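PDB 5J8Y: polycomb protein Sfmbt from Drosophila melanogaster, which pairs through its SAM domain with the SAM domain of Scm, a link that probably helps PhoRC recruit PRC1 to Polycomb response elements. Local coordinates for residues D28-N33 against K38-L43; N33-K38 against M49-M54. All coordinates share one frame; numbering follows the deposited sequence.

Overall arrangement
From the N terminus, the chain runs through helix 11-20 into helix 27-32, where interaction 1 begins. That contact closes a short loop: the chain leaves helix 27-32, turns at Asn33 to Asp36 and comes back through helix 37-40 to face Phe30. Interaction 2 starts in this same turn and reaches further along, to the end of helix 45-51. The two contacts therefore cross rather than nest: their segments alternate along the chain, sharing Asn33 and Lys38 at the joins. CE1 of Phe30 packs on CD1 of Leu51, and Phe30, which also touches Leu40, thereby links the two contacts and ties helix 27-32 to both helix 37-40 and helix 45-51.

Interaction 1. Residues D28-N33 against K38-L43; sequences DTFSRN and KRLLQL
The outer end of the Phe30 ring touches two leucines of segment 38-43. CE2 of Phe30 lies 4.0 Å from CD1 of Leu40, and this methyl sits at the ring edge, in its plane, with the two side chains nearly perpendicular. Leu40 holds its CG anti to the backbone N (chi1 -171°), which carries CD1 over to the ring. Leu43 adds a looser touch, its CD1 lying 4.3 Å from CZ of Phe30 in an oblique approach. Leu43 N is hydrogen-bonded to Leu40 O (3.0 Å), closing the type I turn that brings both leucines to the same ring. All three residues are buried; Val14 and Leu18 also pack on Phe30, while Ile66 and Leu69 back Leu40.

The solvent side is polar. There exposed Asn33 turns back on its own helix, ND2 donating to Thr29 O at 2.7 Å with a nearly straight N-H...O angle of 165°. Asn33 N reaches the same oxygen from the opposite face of its plane, so two donors grip the carbonyl where helix 27-32 ends. Short helices meeting round a buried aromatic ring in this way form part of the compact helical bundle of the SAM fold.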
loop_
_atom_site.group_PDB
_atom_site.type_symbol
_atom_site.label_atom_id
_atom_site.label_comp_id
_atom_site.label_asym_id
_atom_site.label_seq_id
_atom_site.Cartn_x
_atom_site.Cartn_y
_atom_site.Cartn_z
ATOM N N ASP C 28 -4.305 15.402 -7.540
ATOM C CA ASP C 28 -3.544 16.574 -7.919
ATOM C C ASP C 28 -2.083 16.245 -8.263
ATOM O O ASP C 28 -1.526 16.795 -9.219
ATOM C CB ASP C 28 -3.706 17.795 -6.959
ATOM C CG ASP C 28 -5.205 18.189 -6.626
ATOM O OD1 ASP C 28 -6.115 17.875 -7.377
ATOM O OD2 ASP C 28 -5.449 18.854 -5.576
ATOM N N THR C 29 -1.464 15.337 -7.514
ATOM C CA THR C 29 -0.107 14.889 -7.844
ATOM C C THR C 29 -0.070 14.174 -9.196
ATOM O O THR C 29 0.820 14.349 -10.000
ATOM C CB THR C 29 0.510 13.982 -6.777
ATOM O OG1 THR C 29 0.310 14.549 -5.480
ATOM C CG2 THR C 29 1.927 13.866 -7.017
ATOM N N PHE C 30 -1.091 13.392 -9.415
ATOM C CA PHE C 30 -1.215 12.643 -10.621
ATOM C C PHE C 30 -1.367 13.605 -11.835
ATOM O O PHE C 30 -0.787 13.398 -12.870
ATOM C CB PHE C 30 -2.344 11.655 -10.492
ATOM C CG PHE C 30 -1.892 10.280 -10.114
ATOM C CD1 PHE C 30 -1.094 10.100 -9.038
ATOM C CD2 PHE C 30 -2.262 9.176 -10.844
ATOM C CE1 PHE C 30 -0.646 8.844 -8.688
ATOM C CE2 PHE C 30 -1.833 7.927 -10.484
ATOM C CZ PHE C 30 -1.018 7.762 -9.418
ATOM N N SER C 31 -2.169 14.643 -11.665
ATOM C CA SER C 31 -2.383 15.694 -12.676
ATOM C C SER C 31 -1.173 16.499 -12.950
ATOM O O SER C 31 -0.799 16.699 -14.068
ATOM C CB SER C 31 -3.445 16.643 -12.229
ATOM O OG SER C 31 -4.669 16.057 -12.341
ATOM N N ARG C 32 -0.508 16.894 -11.896
ATOM C CA ARG C 32 0.670 17.698 -12.035
ATOM C C ARG C 32 1.696 16.946 -12.809
ATOM O O ARG C 32 2.362 17.519 -13.611
ATOM C CB ARG C 32 1.241 18.064 -10.685
ATOM C CG ARG C 32 0.598 19.211 -9.972
ATOM C CD ARG C 32 1.382 19.444 -8.692
ATOM N NE ARG C 32 1.181 18.374 -7.753
ATOM C CZ ARG C 32 0.066 18.225 -7.070
ATOM N NH1 ARG C 32 -0.910 19.059 -7.208
ATOM N NH2 ARG C 32 -0.066 17.247 -6.253
ATOM N N ASN C 33 1.820 15.662 -12.569
ATOM C CA ASN C 33 2.739 14.858 -13.323
ATOM C C ASN C 33 2.199 14.303 -14.627
ATOM O O ASN C 33 2.813 13.484 -15.280
ATOM C CB ASN C 33 3.211 13.728 -12.468
ATOM C CG ASN C 33 4.075 14.187 -11.391
ATOM O OD1 ASN C 33 5.257 14.384 -11.578
ATOM N ND2 ASN C 33 3.485 14.386 -10.249
ATOM N N LYS C 38 -2.508 5.965 -20.498
ATOM C CA LYS C 38 -1.362 5.251 -21.015
ATOM C C LYS C 38 -0.256 5.134 -19.991
ATOM O O LYS C 38 0.252 4.086 -19.717
ATOM C CB LYS C 38 -0.821 5.984 -22.248
ATOM C CG LYS C 38 0.534 5.599 -22.748
ATOM C CD LYS C 38 0.631 5.881 -24.237
ATOM C CE LYS C 38 1.917 5.321 -24.788
ATOM N NZ LYS C 38 1.885 3.907 -25.185
ATOM N N ARG C 39 0.118 6.247 -19.392
ATOM C CA ARG C 39 1.142 6.242 -18.389
ATOM C C ARG C 39 0.673 5.508 -17.148
ATOM O O ARG C 39 1.448 4.852 -16.493
ATOM C CB ARG C 39 1.611 7.627 -18.069
ATOM C CG ARG C 39 2.666 7.696 -17.004
ATOM C CD ARG C 39 3.996 7.019 -17.281
ATOM N NE ARG C 39 4.877 7.326 -16.176
ATOM C CZ ARG C 39 5.975 6.694 -15.839
ATOM N NH1 ARG C 39 6.450 5.688 -16.532
ATOM N NH2 ARG C 39 6.600 7.089 -14.763
ATOM N N LEU C 40 -0.586 5.602 -16.841
ATOM C CA LEU C 40 -1.130 4.915 -15.706
ATOM C C LEU C 40 -0.770 3.434 -15.723
ATOM O O LEU C 40 -0.111 2.929 -14.855
ATOM C CB LEU C 40 -2.634 4.999 -15.687
ATOM C CG LEU C 40 -3.321 4.491 -14.419
ATOM C CD1 LEU C 40 -2.955 5.237 -13.159
ATOM C CD2 LEU C 40 -4.812 4.421 -14.570
ATOM N N LEU C 41 -1.225 2.790 -16.771
ATOM C CA LEU C 41 -1.028 1.376 -16.983
ATOM C C LEU C 41 0.410 0.956 -17.135
ATOM O O LEU C 41 0.677 -0.196 -17.190
ATOM C CB LEU C 41 -1.823 0.906 -18.163
ATOM C CG LEU C 41 -3.262 1.286 -18.315
ATOM C CD1 LEU C 41 -3.762 0.723 -19.582
ATOM C CD2 LEU C 41 -4.156 0.803 -17.211
ATOM N N GLN C 42 1.324 1.895 -17.214
ATOM C CA GLN C 42 2.726 1.620 -17.354
ATOM C C GLN C 42 3.397 1.656 -16.034
ATOM O O GLN C 42 4.425 1.089 -15.856
ATOM C CB GLN C 42 3.398 2.654 -18.269
ATOM C CG GLN C 42 3.209 2.414 -19.764
ATOM C CD GLN C 42 3.824 3.509 -20.635
ATOM O OE1 GLN C 42 3.568 4.687 -20.460
ATOM N NE2 GLN C 42 4.626 3.104 -21.590
ATOM N N LEU C 43 2.816 2.376 -15.107
ATOM C CA LEU C 43 3.386 2.552 -13.802
ATOM C C LEU C 43 3.814 1.292 -13.029
ATOM O O LEU C 43 3.062 0.396 -12.929
ATOM C CB LEU C 43 2.411 3.358 -12.918
ATOM C CG LEU C 43 2.266 4.842 -13.190
ATOM C CD1 LEU C 43 1.336 5.593 -12.302
ATOM C CD2 LEU C 43 3.629 5.476 -13.167
#

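Interaction 2. Residues N33-K38 against M49-M54; sequences NKIDGK and MPLLGM
Leu51 reaches from the end of helix 45-51 towards Ile35 and Asn33, and its two methyls part to meet one each. From CB, which points at segment 33-38, the chain runs to CG and forks there. CD1 of Leu51 meets Ile35 tip to tip, 3.8 Å from Ile35 CD1, with Ile35 CG1 only slightly further off. The other branch, CD2 of Leu51, comes within 3.2 Å of Asn33 ND2. Leu51 and Asn33 run antiparallel past one another, with CD2 against the amide carbon and nitrogen; that nitrogen is already engaged by Thr29 O. Ile35 sets CG1 beside its backbone N (chi1 -56°), and from there CD1 extends to the leucine.

Cutting Leu51 back to an alanine here is likely to open a gap against Ile35 CD1 and remove the methyl that packs on the Asn33 amide. Both flanking turns are Schellman motifs, with Lys34 and Gly53 as their C-prime residues. Met49 and Met54, which the second motif bonds together, pack on Met49 and Tyr53 of the Scm chain respectively. The contact thus joins the last turn of helix 45-51 to the loop linking helices 27-32 and 37-40, in a SAM domain next to its heterodimer interface.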
loop_
_atom_site.group_PDB
_atom_site.type_symbol
_atom_site.label_atom_id
_atom_site.label_comp_id
_atom_site.label_asym_id
_atom_site.label_seq_id
_atom_site.Cartn_x
_atom_site.Cartn_y
_atom_site.Cartn_z
ATOM N N ASN C 33 1.820 15.662 -12.569
ATOM C CA ASN C 33 2.739 14.858 -13.323
ATOM C C ASN C 33 2.199 14.303 -14.627
ATOM O O ASN C 33 2.813 13.484 -15.280
ATOM C CB ASN C 33 3.211 13.728 -12.468
ATOM C CG ASN C 33 4.075 14.187 -11.391
ATOM O OD1 ASN C 33 5.257 14.384 -11.578
ATOM N ND2 ASN C 33 3.485 14.386 -10.249
ATOM N N LYS C 34 1.039 14.763 -14.996
ATOM C CA LYS C 34 0.460 14.366 -16.228
ATOM C C LYS C 34 0.469 12.880 -16.415
ATOM O O LYS C 34 1.087 12.325 -17.288
ATOM C CB LYS C 34 1.137 15.096 -17.365
ATOM C CG LYS C 34 0.720 16.548 -17.464
ATOM C CD LYS C 34 1.200 17.203 -18.718
ATOM C CE LYS C 34 0.151 17.259 -19.823
ATOM N NZ LYS C 34 0.718 17.887 -21.053
ATOM N N ILE C 35 -0.272 12.241 -15.536
ATOM C CA ILE C 35 -0.501 10.824 -15.584
ATOM C C ILE C 35 -1.871 10.615 -16.231
ATOM O O ILE C 35 -2.891 10.799 -15.609
ATOM C CB ILE C 35 -0.471 10.193 -14.184
ATOM C CG1 ILE C 35 0.844 10.511 -13.475
ATOM C CG2 ILE C 35 -0.752 8.699 -14.270
ATOM C CD1 ILE C 35 2.028 9.693 -13.894
ATOM N N ASP C 36 -1.840 10.282 -17.508
ATOM C CA ASP C 36 -3.004 9.875 -18.273
ATOM C C ASP C 36 -3.106 8.347 -18.286
ATOM O O ASP C 36 -2.297 7.669 -17.687
ATOM C CB ASP C 36 -2.962 10.459 -19.701
ATOM C CG ASP C 36 -1.880 9.839 -20.567
ATOM O OD1 ASP C 36 -1.051 9.090 -20.040
ATOM O OD2 ASP C 36 -1.835 10.125 -21.777
ATOM N N GLY C 37 -4.147 7.830 -18.920
ATOM C CA GLY C 37 -4.362 6.402 -19.005
ATOM C C GLY C 37 -3.117 5.612 -19.376
ATOM O O GLY C 37 -2.708 4.725 -18.656
ATOM N N LYS C 38 -2.508 5.965 -20.498
ATOM C CA LYS C 38 -1.362 5.251 -21.015
ATOM C C LYS C 38 -0.256 5.134 -19.991
ATOM O O LYS C 38 0.252 4.086 -19.717
ATOM C CB LYS C 38 -0.821 5.984 -22.248
ATOM C CG LYS C 38 0.534 5.599 -22.748
ATOM C CD LYS C 38 0.631 5.881 -24.237
ATOM C CE LYS C 38 1.917 5.321 -24.788
ATOM N NZ LYS C 38 1.885 3.907 -25.185
ATOM N N MET C 49 5.949 5.158 -5.997
ATOM C CA MET C 49 6.464 5.510 -4.677
ATOM C C MET C 49 6.694 7.030 -4.547
ATOM O O MET C 49 6.115 7.648 -3.695
ATOM C CB MET C 49 7.713 4.732 -4.346
ATOM C CG MET C 49 7.466 3.343 -3.804
ATOM S SD MET C 49 6.387 3.250 -2.367
ATOM C CE MET C 49 7.312 4.194 -1.174
ATOM N N PRO C 50 7.482 7.633 -5.429
ATOM C CA PRO C 50 7.681 9.086 -5.340
ATOM C C PRO C 50 6.432 9.896 -5.694
ATOM O O PRO C 50 6.311 11.032 -5.234
ATOM C CB PRO C 50 8.804 9.352 -6.349
ATOM C CG PRO C 50 8.761 8.202 -7.289
ATOM C CD PRO C 50 8.331 7.027 -6.468
ATOM N N LEU C 51 5.498 9.357 -6.455
ATOM C CA LEU C 51 4.273 10.054 -6.783
ATOM C C LEU C 51 3.383 10.155 -5.590
ATOM O O LEU C 51 2.437 10.859 -5.639
ATOM C CB LEU C 51 3.466 9.376 -7.885
ATOM C CG LEU C 51 3.671 9.758 -9.342
ATOM C CD1 LEU C 51 2.655 9.113 -10.242
ATOM C CD2 LEU C 51 3.668 11.259 -9.573
ATOM N N LEU C 52 3.672 9.415 -4.543
ATOM C CA LEU C 52 2.870 9.456 -3.325
ATOM C C LEU C 52 3.726 9.744 -2.094
ATOM O O LEU C 52 3.419 9.288 -0.994
ATOM C CB LEU C 52 2.118 8.137 -3.144
ATOM C CG LEU C 52 1.171 7.736 -4.278
ATOM C CD1 LEU C 52 0.467 6.463 -3.905
ATOM C CD2 LEU C 52 0.154 8.816 -4.579
ATOM N N GLY C 53 4.801 10.501 -2.290
ATOM C CA GLY C 53 5.626 10.962 -1.187
ATOM C C GLY C 53 6.371 9.849 -0.477
ATOM O O GLY C 53 6.595 9.918 0.732
ATOM N N MET C 54 6.752 8.825 -1.227
ATOM C CA MET C 54 7.510 7.716 -0.698
ATOM C C MET C 54 6.764 7.006 0.440
ATOM O O MET C 54 7.363 6.512 1.360
ATOM C CB MET C 54 8.894 8.170 -0.226
ATOM C CG MET C 54 9.787 8.752 -1.321
ATOM S SD MET C 54 9.912 7.781 -2.829
ATOM C CE MET C 54 10.913 6.428 -2.249
#